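Side-chain contact in conserved hypothetical protein (PDB 2EWC), which is of unknown function but belongs to the highly conserved YjgF family and may inhibit translation initiation: residues B[74-77]-B[78-82]. Sequence-based numbering, arbitrary orientation.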
ATOM      1  N   TRP B  74      28.717   6.616  -5.837  1.00 25.84           N
ATOM      2  CA  TRP B  74      28.540   5.273  -6.437  1.00 25.80           C
ATOM      3  C   TRP B  74      29.728   4.302  -6.229  1.00 25.27           C
ATOM      4  O   TRP B  74      29.655   3.123  -6.605  1.00 24.69           O
ATOM      5  CB  TRP B  74      28.187   5.382  -7.909  1.00 25.64           C
ATOM      6  CG  TRP B  74      26.846   6.015  -8.165  1.00 25.99           C
ATOM      7  CD1 TRP B  74      26.599   7.346  -8.395  1.00 27.72           C
ATOM      8  CD2 TRP B  74      25.581   5.351  -8.238  1.00 23.57           C
ATOM      9  NE1 TRP B  74      25.244   7.547  -8.598  1.00 29.01           N
ATOM     10  CE2 TRP B  74      24.604   6.336  -8.515  1.00 28.77           C
ATOM     11  CE3 TRP B  74      25.174   4.012  -8.092  1.00 25.97           C
ATOM     12  CZ2 TRP B  74      23.241   6.026  -8.649  1.00 28.19           C
ATOM     13  CZ3 TRP B  74      23.837   3.703  -8.234  1.00 27.27           C
ATOM     14  CH2 TRP B  74      22.881   4.715  -8.511  1.00 27.26           C
ATOM     15  N   ASN B  75      30.812   4.814  -5.646  1.00 25.46           N
ATOM     16  CA  ASN B  75      31.935   3.994  -5.192  1.00 25.77           C
ATOM     17  C   ASN B  75      31.706   3.306  -3.824  1.00 26.58           C
ATOM     18  O   ASN B  75      32.592   2.614  -3.333  1.00 26.69           O
ATOM     19  CB  ASN B  75      33.198   4.848  -5.112  1.00 24.53           C
ATOM     20  CG  ASN B  75      33.806   5.123  -6.467  1.00 25.68           C
ATOM     21  OD1 ASN B  75      33.876   4.247  -7.337  1.00 22.14           O
ATOM     22  ND2 ASN B  75      34.271   6.349  -6.653  1.00 27.55           N
ATOM     23  N   ILE B  76      30.549   3.506  -3.205  1.00 27.50           N
ATOM     24  CA  ILE B  76      30.211   2.783  -1.961  1.00 28.98           C
ATOM     25  C   ILE B  76      30.537   1.268  -2.003  1.00 29.43           C
ATOM     26  O   ILE B  76      31.115   0.772  -1.055  1.00 30.38           O
ATOM     27  CB  ILE B  76      28.746   3.018  -1.517  1.00 29.24           C
ATOM     28  CG1 ILE B  76      28.598   4.374  -0.809  1.00 29.58           C
ATOM     29  CG2 ILE B  76      28.252   1.937  -0.524  1.00 29.77           C
ATOM     30  CD1 ILE B  76      27.158   4.807  -0.739  1.00 32.27           C
ATOM     31  N   PRO B  77      30.162   0.535  -3.084  1.00 29.92           N
ATOM     32  CA  PRO B  77      30.547  -0.898  -3.117  1.00 30.41           C
ATOM     33  C   PRO B  77      32.067  -1.160  -3.065  1.00 30.60           C
ATOM     34  O   PRO B  77      32.495  -2.198  -2.551  1.00 31.18           O
ATOM     35  CB  PRO B  77      29.974  -1.420  -4.456  1.00 30.71           C
ATOM     36  CG  PRO B  77      28.970  -0.415  -4.906  1.00 31.03           C
ATOM     37  CD  PRO B  77      29.365   0.926  -4.264  1.00 29.60           C
ATOM     38  N   VAL B  78      32.877  -0.247  -3.601  1.00 30.24           N
ATOM     39  CA  VAL B  78      34.334  -0.383  -3.489  1.00 29.13           C
ATOM     40  C   VAL B  78      34.684  -0.288  -2.011  1.00 29.10           C
ATOM     41  O   VAL B  78      35.441  -1.102  -1.512  1.00 29.02           O
ATOM     42  CB  VAL B  78      35.104   0.697  -4.296  1.00 29.50           C
ATOM     43  CG1 VAL B  78      36.636   0.509  -4.150  1.00 28.28           C
ATOM     44  CG2 VAL B  78      34.675   0.686  -5.793  1.00 27.72           C
HETATM   45  N   MSE B  79      34.125   0.703  -1.313  1.00 28.58           N
HETATM   46  CA  MSE B  79      34.405   0.863   0.113  1.00 28.61           C
HETATM   47  C   MSE B  79      33.904  -0.333   0.931  1.00 28.99           C
HETATM   48  O   MSE B  79      34.573  -0.758   1.869  1.00 27.87           O
HETATM   49  CB  MSE B  79      33.834   2.184   0.674  1.00 28.18           C
HETATM   50  CG  MSE B  79      34.101   2.381   2.211  1.00 28.06           C
HETATM   51 SE   MSE B  79      33.212   3.736   3.034  1.00 27.29          SE
HETATM   52  CE  MSE B  79      31.503   3.196   2.765  1.00 29.88           C
ATOM     53  N   GLU B  80      32.714  -0.832   0.592  1.00 30.20           N
ATOM     54  CA  GLU B  80      32.102  -1.938   1.318  1.00 32.00           C
ATOM     55  C   GLU B  80      32.945  -3.204   1.274  1.00 32.70           C
ATOM     56  O   GLU B  80      33.034  -3.916   2.288  1.00 32.62           O
ATOM     57  CB  GLU B  80      30.712  -2.241   0.777  1.00 32.09           C
ATOM     58  CG  GLU B  80      29.678  -1.264   1.302  1.00 35.37           C
ATOM     59  CD  GLU B  80      28.280  -1.601   0.839  1.00 39.52           C
ATOM     60  OE1 GLU B  80      28.125  -2.477  -0.040  1.00 42.58           O
ATOM     61  OE2 GLU B  80      27.334  -0.982   1.359  1.00 43.08           O
ATOM     62  N   LYS B  81      33.548  -3.479   0.110  1.00 32.75           N
ATOM     63  CA  LYS B  81      34.491  -4.594  -0.052  1.00 33.95           C
ATOM     64  C   LYS B  81      35.695  -4.434   0.885  1.00 33.76           C
ATOM     65  O   LYS B  81      36.129  -5.387   1.528  1.00 33.42           O
ATOM     66  CB  LYS B  81      34.981  -4.705  -1.513  1.00 33.96           C
ATOM     67  CG  LYS B  81      36.053  -5.785  -1.721  1.00 35.15           C
ATOM     68  CD  LYS B  81      36.658  -5.828  -3.164  1.00 34.87           C
ATOM     69  CE  LYS B  81      37.713  -6.961  -3.240  1.00 36.79           C
ATOM     70  NZ  LYS B  81      38.456  -7.048  -4.534  1.00 37.78           N
HETATM   71  N   MSE B  82      36.228  -3.218   0.941  1.00 33.79           N
HETATM   72  CA  MSE B  82      37.404  -2.917   1.749  1.00 34.14           C
HETATM   73  C   MSE B  82      37.097  -2.963   3.251  1.00 33.35           C
HETATM   74  O   MSE B  82      37.937  -3.367   4.058  1.00 33.00           O
HETATM   75  CB  MSE B  82      37.937  -1.536   1.363  1.00 34.45           C
HETATM   76  CG  MSE B  82      39.380  -1.534   0.895  1.00 37.42           C
HETATM   77 SE   MSE B  82      39.859  -2.769  -0.379  1.00 37.24          SE
HETATM   78  CE  MSE B  82      39.542  -4.309   0.400  1.00 41.06           C
TER
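In I76, CG2 lies anti to the backbone N, while E80 sets its own CG beside the backbone N (chi1 -79°) and then runs extended, chi2 -177°. These two choices bring the side chains together one helical turn apart. The I76 methyl CG2 meets the carboxylate at E80 OE2, 3.6 Å away, and the two side chains cross at a slant. The CG of E80 also packs on the I76 backbone, 3.4 Å from I76 O. I76 O also accepts the amide N of E80, at 2.8 Å. OE1 of E80 forms a salt bridge with R13 of a neighbouring subunit, and OE2 has a long, weak ion pair with R94. Another face of the turn pairs N75 and V78, which run alongside each other in the same direction. V78 CG2 is 4.0 Å from N75 OD1. N75 O takes M79 N at 3.2 Å and, weakly, V78 N, so one carbonyl serves two amides where the 3-10 turn passes into the helix. P77 O likewise accepts K81 N. The contact spans the start of helix 76-87, the crossover helix between parallel strands 63-70 and 93-98. I76 and M79 pack on both strands, and N75 and V78 face helix 38-54.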